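Local coordinates for tudor domain-containing protein 1 (Homo sapiens, PDB 5M9N) that probably helps silence transposable elements during spermatogenesis through the piRNA pathway, and uses its Tudor domains to bind arginine-methylated Piwi proteins, at residues D49-Q54 and M143-C148; L29-G34 and V179-K184. All coordinates share one frame; numbering follows the deposited sequence. Where two conformers were deposited one is given.

Contact 1 of 2, residues D49-Q54 and M143-C148; sequences DFFCQQ and MQAIKC
Cys52 O receives the short, nearly straight hydrogen bond of Ile146 N (2.7 Å, 169° at the hydrogen), with the donor lying in the carbonyl plane. The bond is returned by Cys52 N, which reaches a lone pair of Ile146 O at 2.9 Å. A second reciprocal pair joins Phe50 and Cys148, and between the two lies the non-hydrogen-bonded pair of Phe51 and Lys147. Phe50, Cys52, Ile146 and Cys148 share one face of the sheet. There Cys148 CB sits over the Phe50 ring, 3.6 Å from its centroid, displaced toward the CE2 and CZ rim, a CH-pi contact. Phe50 CG lies between the backbone N and the carbonyl carbon (chi1 72°), which starts the ring back toward the neighbouring strand. The sulfurs Cys52 SG and Cys148 SG touch at 3.9 Å, too far for a disulfide. This antiparallel pairing belongs to the staphylococcal nuclease-like half of an extended Tudor domain: strand 49-54 precedes helix 58-73 and the Tudor barrel, and strand 146-150 resumes the sheet after them. Asp119 of the Tudor barrel ties in both segments: its O accepts from Gln53 NE2 and its OD1 from Gln144 N. On the Phe51 face, Ala145 CB packs against Phe51 CD2 at 3.6 Å, and Lys147 CD, in one of two deposited conformers, lies over the ring 4.0 Å from its centroid, a CH-pi contact resting on that conformer. On the Gln54 side of the Cys52-Ile146 pair the backbones separate, and a water bridges them: it accepts from Gln54 N (2.9 Å) and donates to Gln144 O (2.8 Å) and Gln144 OE1. A second water donates to Gln144 OE1 and Gln54 OE1, linking the two glutamine side chains, and Gln144 NE2 donates to Pro142 O.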
loop_
_atom_site.group_PDB
_atom_site.type_symbol
_atom_site.label_atom_id
_atom_site.label_comp_id
_atom_site.label_asym_id
_atom_site.label_seq_id
_atom_site.Cartn_x
_atom_site.Cartn_y
_atom_site.Cartn_z
ATOM N N ASP A 49 8.005 -8.109 -1.647
ATOM C CA ASP A 49 7.198 -7.321 -0.736
ATOM C C ASP A 49 7.081 -5.874 -1.218
ATOM O O ASP A 49 7.947 -5.074 -0.978
ATOM C CB ASP A 49 7.804 -7.432 0.702
ATOM C CG ASP A 49 6.987 -6.767 1.739
ATOM O OD1 ASP A 49 5.861 -6.280 1.517
ATOM O OD2 ASP A 49 7.498 -6.672 2.865
ATOM N N PHE A 50 6.039 -5.585 -1.997
ATOM C CA PHE A 50 5.857 -4.276 -2.596
ATOM C C PHE A 50 4.384 -4.026 -2.839
ATOM O O PHE A 50 3.591 -4.931 -2.658
ATOM C CB PHE A 50 6.741 -4.076 -3.825
ATOM C CG PHE A 50 6.324 -4.866 -5.045
ATOM C CD1 PHE A 50 6.787 -6.153 -5.251
ATOM C CD2 PHE A 50 5.504 -4.300 -6.005
ATOM C CE1 PHE A 50 6.423 -6.910 -6.362
ATOM C CE2 PHE A 50 5.131 -5.032 -7.106
ATOM C CZ PHE A 50 5.602 -6.320 -7.310
ATOM N N PHE A 51 4.041 -2.785 -3.238
ATOM C CA PHE A 51 2.657 -2.328 -3.336
ATOM C C PHE A 51 2.435 -1.561 -4.603
ATOM O O PHE A 51 3.243 -0.714 -4.920
ATOM C CB PHE A 51 2.320 -1.382 -2.214
ATOM C CG PHE A 51 2.282 -2.059 -0.888
ATOM C CD1 PHE A 51 3.403 -2.155 -0.141
ATOM C CD2 PHE A 51 1.139 -2.618 -0.462
ATOM C CE1 PHE A 51 3.368 -2.792 1.111
ATOM C CE2 PHE A 51 1.060 -3.236 0.786
ATOM C CZ PHE A 51 2.169 -3.303 1.571
ATOM N N CYS A 52 1.315 -1.822 -5.241
ATOM C CA CYS A 52 0.963 -1.128 -6.492
ATOM C C CYS A 52 -0.354 -0.442 -6.199
ATOM O O CYS A 52 -1.112 -0.857 -5.315
ATOM C CB CYS A 52 0.772 -2.170 -7.623
ATOM S SG CYS A 52 2.332 -2.926 -8.087
ATOM N N GLN A 53 -0.609 0.636 -6.926
ATOM C CA GLN A 53 -1.920 1.202 -7.018
ATOM C C GLN A 53 -2.344 1.243 -8.500
ATOM O O GLN A 53 -1.508 1.393 -9.377
ATOM C CB GLN A 53 -1.915 2.646 -6.512
ATOM C CG GLN A 53 -1.435 2.893 -5.101
ATOM C CD GLN A 53 -1.169 4.358 -4.833
ATOM O OE1 GLN A 53 -0.495 5.025 -5.621
ATOM N NE2 GLN A 53 -1.725 4.886 -3.746
ATOM N N GLN A 54 -3.646 1.164 -8.705
ATOM C CA GLN A 54 -4.261 1.274 -9.970
ATOM C C GLN A 54 -4.203 2.730 -10.357
ATOM O O GLN A 54 -4.570 3.606 -9.573
ATOM C CB GLN A 54 -5.692 0.790 -9.896
ATOM C CG GLN A 54 -5.794 -0.674 -9.532
ATOM C CD GLN A 54 -7.220 -1.117 -9.307
ATOM O OE1 GLN A 54 -8.106 -0.300 -9.076
ATOM N NE2 GLN A 54 -7.454 -2.415 -9.380
ATOM N N MET A 143 -9.399 -0.580 -0.062
ATOM C CA MET A 143 -8.027 -0.260 0.201
ATOM C C MET A 143 -7.166 -0.268 -1.073
ATOM O O MET A 143 -7.194 -1.215 -1.887
ATOM C CB MET A 143 -7.439 -1.222 1.242
ATOM C CG MET A 143 -8.101 -1.145 2.595
ATOM S SD MET A 143 -7.373 -2.283 3.785
ATOM C CE MET A 143 -7.872 -3.826 3.047
ATOM N N GLN A 144 -6.452 0.811 -1.308
ATOM C CA GLN A 144 -5.844 0.978 -2.606
ATOM C C GLN A 144 -4.416 0.459 -2.802
ATOM O O GLN A 144 -3.964 0.471 -3.950
ATOM C CB GLN A 144 -5.944 2.427 -3.008
ATOM C CG GLN A 144 -7.404 2.893 -3.119
ATOM C CD GLN A 144 -8.125 2.328 -4.325
ATOM O OE1 GLN A 144 -7.643 2.485 -5.474
ATOM N NE2 GLN A 144 -9.279 1.742 -4.113
ATOM N N ALA A 145 -3.681 0.113 -1.748
ATOM C CA ALA A 145 -2.310 -0.368 -1.886
ATOM C C ALA A 145 -2.421 -1.861 -2.090
ATOM O O ALA A 145 -2.969 -2.558 -1.236
ATOM C CB ALA A 145 -1.479 -0.090 -0.662
ATOM N N ILE A 146 -2.036 -2.339 -3.264
ATOM C CA ILE A 146 -2.196 -3.753 -3.581
ATOM C C ILE A 146 -0.871 -4.440 -3.257
ATOM O O ILE A 146 0.145 -4.085 -3.826
ATOM C CB ILE A 146 -2.557 -3.950 -5.043
ATOM C CG1 ILE A 146 -3.926 -3.334 -5.359
ATOM C CG2 ILE A 146 -2.635 -5.421 -5.382
ATOM C CD1 ILE A 146 -3.959 -2.764 -6.745
ATOM N N LYS A 147 -0.902 -5.421 -2.336
ATOM C CA LYS A 147 0.296 -6.117 -1.920
ATOM C C LYS A 147 0.681 -7.192 -2.933
ATOM O O LYS A 147 -0.130 -8.038 -3.286
ATOM C CB LYS A 147 0.096 -6.762 -0.543
ATOM C CG LYS A 147 1.312 -7.526 -0.064
ATOM C CD LYS A 147 2.562 -6.674 -0.106
ATOM C CE LYS A 147 3.764 -7.572 0.100
ATOM N NZ LYS A 147 3.891 -8.842 -0.696
ATOM N N CYS A 148 1.936 -7.145 -3.369
ATOM C CA CYS A 148 2.436 -7.901 -4.468
ATOM C C CYS A 148 3.729 -8.614 -4.137
ATOM O O CYS A 148 4.544 -8.142 -3.337
ATOM C CB CYS A 148 2.720 -6.962 -5.649
ATOM S SG CYS A 148 1.218 -6.200 -6.301
HETATM O O HOH W 1 -5.327 0.966 -6.347
HETATM O O HOH W 2 -8.622 2.714 -8.175
#

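Contact 2 of 2, residues L29-G34 and V179-K184; sequences LTLNVG and VKVVDK
Val181, Val33 and Leu31 bury most of the surface where the irregular segment 29-34 lies against strand 177-184. The Val181 side chain points into the loop, and its CB rests against Asn32 O at 3.5 Å. One of its branches, CG2, reaches Leu31 CD2 at 3.9 Å, the two side chains being roughly perpendicular. Leu31 also touches Phe37 and Ile146, side chains of neighbouring strands of the closed nuclease-like barrel. Segment 29-34 leads directly into strand 36-44, which pairs antiparallel with 177-184; Gly34 N donates to Val181 O (2.9 Å, 164° at the hydrogen) where the segment enters that strand, and Asp35 adds a further backbone bond to Val181. Just beyond, Val182 and Asp183 both face Leu190 of the other neighbouring strand, a classic beta bulge. Val33 lies against this irregular part. Its CG1, anti to the backbone N (chi1 177°), presses on Val182 O at 3.2 Å, and its CG2 packs on Asp183 CA and on Lys184 CG, the Val33 and Lys184 side chains running alongside each other and pointing opposite ways. Lys184 is bent at both chi2 and chi3 and folds back over the loop, where NZ donates to Leu31 O at 3.2 Å, 23° out of the carbonyl plane. The same NZ is hydrogen-bonded to Ser189 OG, its stronger partner.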
loop_
_atom_site.group_PDB
_atom_site.type_symbol
_atom_site.label_atom_id
_atom_site.label_comp_id
_atom_site.label_asym_id
_atom_site.label_seq_id
_atom_site.Cartn_x
_atom_site.Cartn_y
_atom_site.Cartn_z
ATOM N N LEU A 29 -9.689 -4.761 -3.083
ATOM C CA LEU A 29 -9.787 -4.827 -4.522
ATOM C C LEU A 29 -9.850 -6.300 -4.944
ATOM O O LEU A 29 -9.085 -7.133 -4.473
ATOM C CB LEU A 29 -8.612 -4.114 -5.188
ATOM C CG LEU A 29 -8.635 -2.601 -5.020
ATOM C CD1 LEU A 29 -7.251 -2.013 -5.202
ATOM C CD2 LEU A 29 -9.604 -1.940 -5.998
ATOM N N THR A 30 -10.850 -6.604 -5.762
ATOM C CA THR A 30 -10.979 -7.880 -6.433
ATOM C C THR A 30 -9.927 -7.789 -7.518
ATOM O O THR A 30 -9.970 -6.869 -8.372
ATOM C CB THR A 30 -12.382 -8.074 -7.072
ATOM O OG1 THR A 30 -13.380 -8.161 -6.048
ATOM C CG2 THR A 30 -12.448 -9.350 -7.957
ATOM N N LEU A 31 -8.961 -8.694 -7.427
ATOM C CA LEU A 31 -7.945 -8.885 -8.428
ATOM C C LEU A 31 -8.021 -10.351 -8.784
ATOM O O LEU A 31 -7.644 -11.208 -7.990
ATOM C CB LEU A 31 -6.577 -8.518 -7.885
ATOM C CG LEU A 31 -6.039 -7.220 -8.473
ATOM C CD1 LEU A 31 -6.967 -6.050 -8.233
ATOM C CD2 LEU A 31 -4.649 -6.970 -7.915
ATOM N N ASN A 32 -8.621 -10.636 -9.921
ATOM C CA ASN A 32 -8.700 -12.010 -10.419
ATOM C C ASN A 32 -7.400 -12.378 -11.131
ATOM O O ASN A 32 -6.721 -11.496 -11.708
ATOM C CB ASN A 32 -9.896 -12.168 -11.354
ATOM C CG ASN A 32 -11.224 -11.907 -10.651
ATOM O OD1 ASN A 32 -12.059 -11.163 -11.153
ATOM N ND2 ASN A 32 -11.408 -12.488 -9.473
ATOM N N VAL A 33 -7.063 -13.673 -11.094
ATOM C CA VAL A 33 -5.918 -14.167 -11.842
ATOM C C VAL A 33 -6.180 -13.792 -13.328
ATOM O O VAL A 33 -7.303 -13.866 -13.808
ATOM C CB VAL A 33 -5.693 -15.714 -11.708
ATOM C CG1 VAL A 33 -4.514 -16.142 -12.575
ATOM C CG2 VAL A 33 -5.454 -16.142 -10.254
ATOM N N GLY A 34 -5.151 -13.363 -14.028
ATOM C CA GLY A 34 -5.327 -12.902 -15.405
ATOM C C GLY A 34 -5.723 -11.441 -15.546
ATOM O O GLY A 34 -5.591 -10.905 -16.624
ATOM N N VAL A 179 0.547 -4.216 -14.583
ATOM C CA VAL A 179 0.592 -5.249 -13.528
ATOM C C VAL A 179 -0.299 -6.359 -13.974
ATOM O O VAL A 179 -1.465 -6.118 -14.254
ATOM C CB VAL A 179 0.029 -4.690 -12.201
ATOM C CG1 VAL A 179 0.063 -5.752 -11.098
ATOM C CG2 VAL A 179 0.818 -3.477 -11.792
ATOM N N LYS A 180 0.239 -7.566 -14.071
ATOM C CA LYS A 180 -0.526 -8.721 -14.457
ATOM C C LYS A 180 -0.552 -9.716 -13.305
ATOM O O LYS A 180 0.509 -10.132 -12.863
ATOM C CB LYS A 180 0.142 -9.334 -15.693
ATOM C CG LYS A 180 -0.525 -10.578 -16.236
ATOM C CD LYS A 180 0.129 -10.911 -17.554
ATOM C CE LYS A 180 -0.039 -12.342 -17.986
ATOM N NZ LYS A 180 1.164 -12.796 -18.736
ATOM N N VAL A 181 -1.748 -10.108 -12.871
ATOM C CA VAL A 181 -1.916 -11.063 -11.761
ATOM C C VAL A 181 -1.682 -12.486 -12.299
ATOM O O VAL A 181 -2.419 -12.956 -13.165
ATOM C CB VAL A 181 -3.314 -10.962 -11.122
ATOM C CG1 VAL A 181 -3.413 -11.851 -9.878
ATOM C CG2 VAL A 181 -3.676 -9.512 -10.777
ATOM N N VAL A 182 -0.612 -13.125 -11.827
ATOM C CA VAL A 182 -0.297 -14.509 -12.174
ATOM C C VAL A 182 -1.031 -15.493 -11.225
ATOM O O VAL A 182 -1.480 -16.560 -11.668
ATOM C CB VAL A 182 1.205 -14.765 -12.060
ATOM C CG1 VAL A 182 1.528 -16.210 -12.391
ATOM C CG2 VAL A 182 2.012 -13.818 -12.917
ATOM N N ASP A 183 -1.083 -15.177 -9.925
ATOM C CA ASP A 183 -1.743 -16.034 -8.910
ATOM C C ASP A 183 -2.174 -15.232 -7.687
ATOM O O ASP A 183 -1.703 -14.121 -7.495
ATOM C CB ASP A 183 -0.776 -17.120 -8.419
ATOM C CG ASP A 183 -1.471 -18.277 -7.630
ATOM O OD1 ASP A 183 -2.718 -18.511 -7.765
ATOM O OD2 ASP A 183 -0.717 -18.982 -6.890
ATOM N N LYS A 184 -3.058 -15.808 -6.882
ATOM C CA LYS A 184 -3.430 -15.237 -5.591
ATOM C C LYS A 184 -2.807 -16.017 -4.418
ATOM O O LYS A 184 -2.979 -17.215 -4.331
ATOM C CB LYS A 184 -4.935 -15.273 -5.434
ATOM C CG LYS A 184 -5.704 -14.596 -6.541
ATOM C CD LYS A 184 -5.257 -13.177 -6.751
ATOM C CE LYS A 184 -5.253 -12.389 -5.444
ATOM N NZ LYS A 184 -5.323 -10.970 -5.750
#

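The centres of the two contacts lie about 12 Å apart, and both reach the same mixed sheet of the nuclease-like half. Strand 36-44 lies between 49-54 and 177-184, and strand 189-195 between 146-150 and 177-184, so the strands close into a barrel, as in the staphylococcal nuclease-like fold. The order along the chain is 29-34, 49-54, 143-148, 179-184, so contact 2 joins outer portions and contact 1 inner ones. Between the segments of contact 1 come helix 58-73 and the five-stranded Tudor barrel. The contacts meet directly: Ile146 CG2 packs on Leu31 CD2 at 3.6 Å, and Leu29 CD1 touches Ile146 CG1. Chain parts flanking the Tudor barrel thus build one domain beside it.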